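Local structure of sulfide-quinone reductase (Aquifex aeolicus, 3HYW) at residues R279-P284 and V294-P299. The protein oxidises hydrogen sulfide with a quinone as electron acceptor, using bound FAD and building up polysulfide chains that are released as elemental sulfur. Numbering follows the deposited sequence.
Sequences RCFQNP and VVTAIP. With FAD (flavin-adenine dinucleotide), chain G.
The Phe281 ring meets Thr296 and Ile298 along its rim and gives neither of its faces to them. In the plane of the ring lies Thr296 OG1, 3.7 Å from Phe281 CE2, while the methyl CG2 of Thr296 rests 3.8 Å from Phe281 CD2. Farther round, Ile298 CD1 approaches Phe281 CZ at 4.1 Å, and both partners cross the aromatic side chain at about a right angle. With CG anti to the carbonyl carbon (chi1 -78°), the ring extends from its loop to reach residues 294-299, and Met320 and Val324 of helix 314-332 also pack on it. The hydroxyl at the ring edge is satisfied elsewhere, by a hydrogen bond with Gly293 O. An alanine in place of Phe281 is likely to leave the Ile298 methyl and the threonine side chain without their aromatic neighbour, opening a gap beside helix 314-332. The 294-299 loop also serves the cofactor: Val294 N donates a nearly straight hydrogen bond (2.9 Å, 168°) to O2P of FAD. Buried edge packing joins the loops before and after 289-291, an outermost strand of the parallel sheet in the Rossmann-type FAD-binding domain of the pyridine nucleotide-disulphide oxidoreductase family.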
loop_
_atom_site.group_PDB
_atom_site.type_symbol
_atom_site.label_atom_id
_atom_site.label_comp_id
_atom_site.label_asym_id
_atom_site.label_seq_id
_atom_site.Cartn_x
_atom_site.Cartn_y
_atom_site.Cartn_z
ATOM N N ARG A 279 -21.565 31.078 2.762
ATOM C CA ARG A 279 -22.007 29.783 2.221
ATOM C C ARG A 279 -22.751 29.914 0.889
ATOM O O ARG A 279 -22.777 28.978 0.080
ATOM C CB ARG A 279 -22.911 29.070 3.228
ATOM C CG ARG A 279 -22.234 28.739 4.549
ATOM C CD ARG A 279 -23.214 28.162 5.551
ATOM N NE ARG A 279 -22.531 27.814 6.790
ATOM C CZ ARG A 279 -23.094 27.828 7.991
ATOM N NH1 ARG A 279 -22.371 27.504 9.053
ATOM N NH2 ARG A 279 -24.369 28.176 8.137
ATOM N N CYS A 280 -23.357 31.076 0.680
ATOM C CA CYS A 280 -24.190 31.338 -0.490
ATOM C C CYS A 280 -23.393 32.107 -1.553
ATOM O O CYS A 280 -23.952 32.648 -2.504
ATOM C CB CYS A 280 -25.461 32.082 -0.061
ATOM S SG CYS A 280 -26.454 31.115 1.126
ATOM N N PHE A 281 -22.075 32.142 -1.356
ATOM C CA PHE A 281 -21.114 32.800 -2.254
ATOM C C PHE A 281 -21.395 34.280 -2.478
ATOM O O PHE A 281 -21.101 34.853 -3.532
ATOM C CB PHE A 281 -20.885 31.974 -3.528
ATOM C CG PHE A 281 -19.970 30.810 -3.283
ATOM C CD1 PHE A 281 -20.411 29.715 -2.540
ATOM C CD2 PHE A 281 -18.642 30.855 -3.691
ATOM C CE1 PHE A 281 -19.549 28.659 -2.245
ATOM C CE2 PHE A 281 -17.775 29.801 -3.401
ATOM C CZ PHE A 281 -18.235 28.697 -2.688
ATOM N N GLN A 282 -21.941 34.876 -1.423
ATOM C CA GLN A 282 -22.239 36.279 -1.351
ATOM C C GLN A 282 -21.266 36.906 -0.363
ATOM O O GLN A 282 -20.924 36.296 0.651
ATOM C CB GLN A 282 -23.679 36.422 -0.855
ATOM C CG GLN A 282 -24.150 37.816 -0.485
ATOM C CD GLN A 282 -25.488 37.757 0.220
ATOM O OE1 GLN A 282 -25.623 37.097 1.248
ATOM N NE2 GLN A 282 -26.489 38.422 -0.341
ATOM N N ASN A 283 -20.812 38.120 -0.658
ATOM C CA ASN A 283 -20.001 38.862 0.303
ATOM C C ASN A 283 -20.845 39.202 1.533
ATOM O O ASN A 283 -21.979 39.649 1.384
ATOM C CB ASN A 283 -19.447 40.140 -0.321
ATOM C CG ASN A 283 -18.468 40.846 0.588
ATOM O OD1 ASN A 283 -17.375 40.340 0.867
ATOM N ND2 ASN A 283 -18.853 42.012 1.064
ATOM N N PRO A 284 -20.308 38.960 2.748
ATOM C CA PRO A 284 -21.029 39.237 3.992
ATOM C C PRO A 284 -21.397 40.702 4.224
ATOM O O PRO A 284 -22.403 40.977 4.882
ATOM C CB PRO A 284 -20.046 38.770 5.075
ATOM C CG PRO A 284 -19.188 37.763 4.385
ATOM C CD PRO A 284 -19.000 38.336 3.015
ATOM N N VAL A 294 -12.347 30.300 -8.875
ATOM C CA VAL A 294 -11.074 30.176 -8.166
ATOM C C VAL A 294 -10.772 31.408 -7.313
ATOM O O VAL A 294 -10.081 31.324 -6.295
ATOM C CB VAL A 294 -9.907 29.943 -9.178
ATOM C CG1 VAL A 294 -8.561 29.967 -8.479
ATOM C CG2 VAL A 294 -10.102 28.616 -9.911
ATOM N N VAL A 295 -11.306 32.548 -7.730
ATOM C CA VAL A 295 -11.072 33.810 -7.038
ATOM C C VAL A 295 -11.723 33.868 -5.648
ATOM O O VAL A 295 -11.439 34.775 -4.870
ATOM C CB VAL A 295 -11.516 35.021 -7.904
ATOM C CG1 VAL A 295 -13.037 35.204 -7.868
ATOM C CG2 VAL A 295 -10.803 36.294 -7.444
ATOM N N THR A 296 -12.599 32.912 -5.344
ATOM C CA THR A 296 -13.287 32.882 -4.041
ATOM C C THR A 296 -12.385 32.376 -2.911
ATOM O O THR A 296 -11.655 31.400 -3.075
ATOM C CB THR A 296 -14.602 32.062 -4.075
ATOM O OG1 THR A 296 -14.346 30.701 -4.463
ATOM C CG2 THR A 296 -15.598 32.698 -5.038
ATOM N N ALA A 297 -12.442 33.042 -1.762
ATOM C CA ALA A 297 -11.654 32.627 -0.607
ATOM C C ALA A 297 -12.344 31.472 0.121
ATOM O O ALA A 297 -13.348 31.660 0.816
ATOM C CB ALA A 297 -11.423 33.802 0.334
ATOM N N ILE A 298 -11.804 30.272 -0.050
ATOM C CA ILE A 298 -12.321 29.095 0.635
ATOM C C ILE A 298 -11.187 28.566 1.506
ATOM O O ILE A 298 -10.089 28.346 1.000
ATOM C CB ILE A 298 -12.801 27.995 -0.357
ATOM C CG1 ILE A 298 -13.906 28.518 -1.277
ATOM C CG2 ILE A 298 -13.319 26.756 0.396
ATOM C CD1 ILE A 298 -14.334 27.508 -2.339
ATOM N N PRO A 299 -11.444 28.376 2.817
ATOM C CA PRO A 299 -10.391 27.899 3.717
ATOM C C PRO A 299 -9.895 26.508 3.298
ATOM O O PRO A 299 -10.643 25.766 2.666
ATOM C CB PRO A 299 -11.092 27.837 5.081
ATOM C CG PRO A 299 -12.300 28.749 4.936
ATOM C CD PRO A 299 -12.726 28.568 3.523
HETATM P PA FAD G . -10.991 31.235 -15.469
HETATM O O1A FAD G . -11.800 30.198 -16.206
HETATM O O2A FAD G . -9.496 31.195 -15.551
HETATM O O5B FAD G . -11.524 32.652 -15.981
HETATM C C5B FAD G . -11.135 33.897 -15.425
HETATM C C4B FAD G . -11.466 34.962 -16.460
HETATM O O4B FAD G . -11.340 36.262 -15.885
HETATM C C3B FAD G . -10.489 34.921 -17.623
HETATM O O3B FAD G . -11.216 35.125 -18.840
HETATM C C2B FAD G . -9.557 36.087 -17.352
HETATM O O2B FAD G . -8.990 36.606 -18.553
HETATM C C1B FAD G . -10.499 37.080 -16.697
HETATM N N9A FAD G . -9.843 38.112 -15.849
HETATM C C8A FAD G . -8.801 37.945 -15.006
HETATM N N7A FAD G . -8.530 39.131 -14.408
HETATM C C5A FAD G . -9.407 40.043 -14.890
HETATM C C6A FAD G . -9.616 41.401 -14.661
HETATM N N6A FAD G . -8.835 42.077 -13.787
HETATM N N1A FAD G . -10.615 42.046 -15.320
HETATM C C2A FAD G . -11.402 41.392 -16.192
HETATM N N3A FAD G . -11.220 40.084 -16.433
HETATM C C4A FAD G . -10.236 39.390 -15.792
HETATM N N1 FAD G . -11.074 21.765 -13.344
HETATM C C2 FAD G . -11.745 20.611 -13.608
HETATM O O2 FAD G . -12.854 20.402 -13.077
HETATM N N3 FAD G . -11.242 19.677 -14.450
HETATM C C4 FAD G . -10.050 19.880 -15.048
HETATM O O4 FAD G . -9.519 18.946 -15.891
HETATM C C4X FAD G . -9.344 21.050 -14.792
HETATM N N5 FAD G . -8.146 21.244 -15.388
HETATM C C5X FAD G . -7.446 22.377 -15.160
HETATM C C6 FAD G . -6.216 22.560 -15.801
HETATM C C7 FAD G . -5.469 23.713 -15.577
HETATM C C7M FAD G . -4.137 23.867 -16.288
HETATM C C8 FAD G . -5.963 24.685 -14.704
HETATM C C8M FAD G . -5.200 25.963 -14.411
HETATM C C9 FAD G . -7.191 24.491 -14.065
HETATM C C9A FAD G . -7.959 23.338 -14.291
HETATM N N10 FAD G . -9.170 23.149 -13.687
HETATM C C10 FAD G . -9.867 22.007 -13.923
HETATM C "C1'" FAD G . -9.675 24.141 -12.710
HETATM C "C2'" FAD G . -10.783 25.104 -13.086
HETATM O "O2'" FAD G . -11.879 24.395 -13.679
HETATM C "C3'" FAD G . -10.213 26.198 -13.989
HETATM O "O3'" FAD G . -9.139 26.876 -13.294
HETATM C "C4'" FAD G . -11.286 27.201 -14.391
HETATM O "O4'" FAD G . -10.809 27.926 -15.532
HETATM C "C5'" FAD G . -11.602 28.160 -13.249
HETATM O "O5'" FAD G . -12.673 29.022 -13.622
HETATM P P FAD G . -12.696 30.585 -13.226
HETATM O O1P FAD G . -13.931 31.187 -13.842
HETATM O O2P FAD G . -12.453 30.756 -11.742
HETATM O O3P FAD G . -11.376 31.204 -13.916
#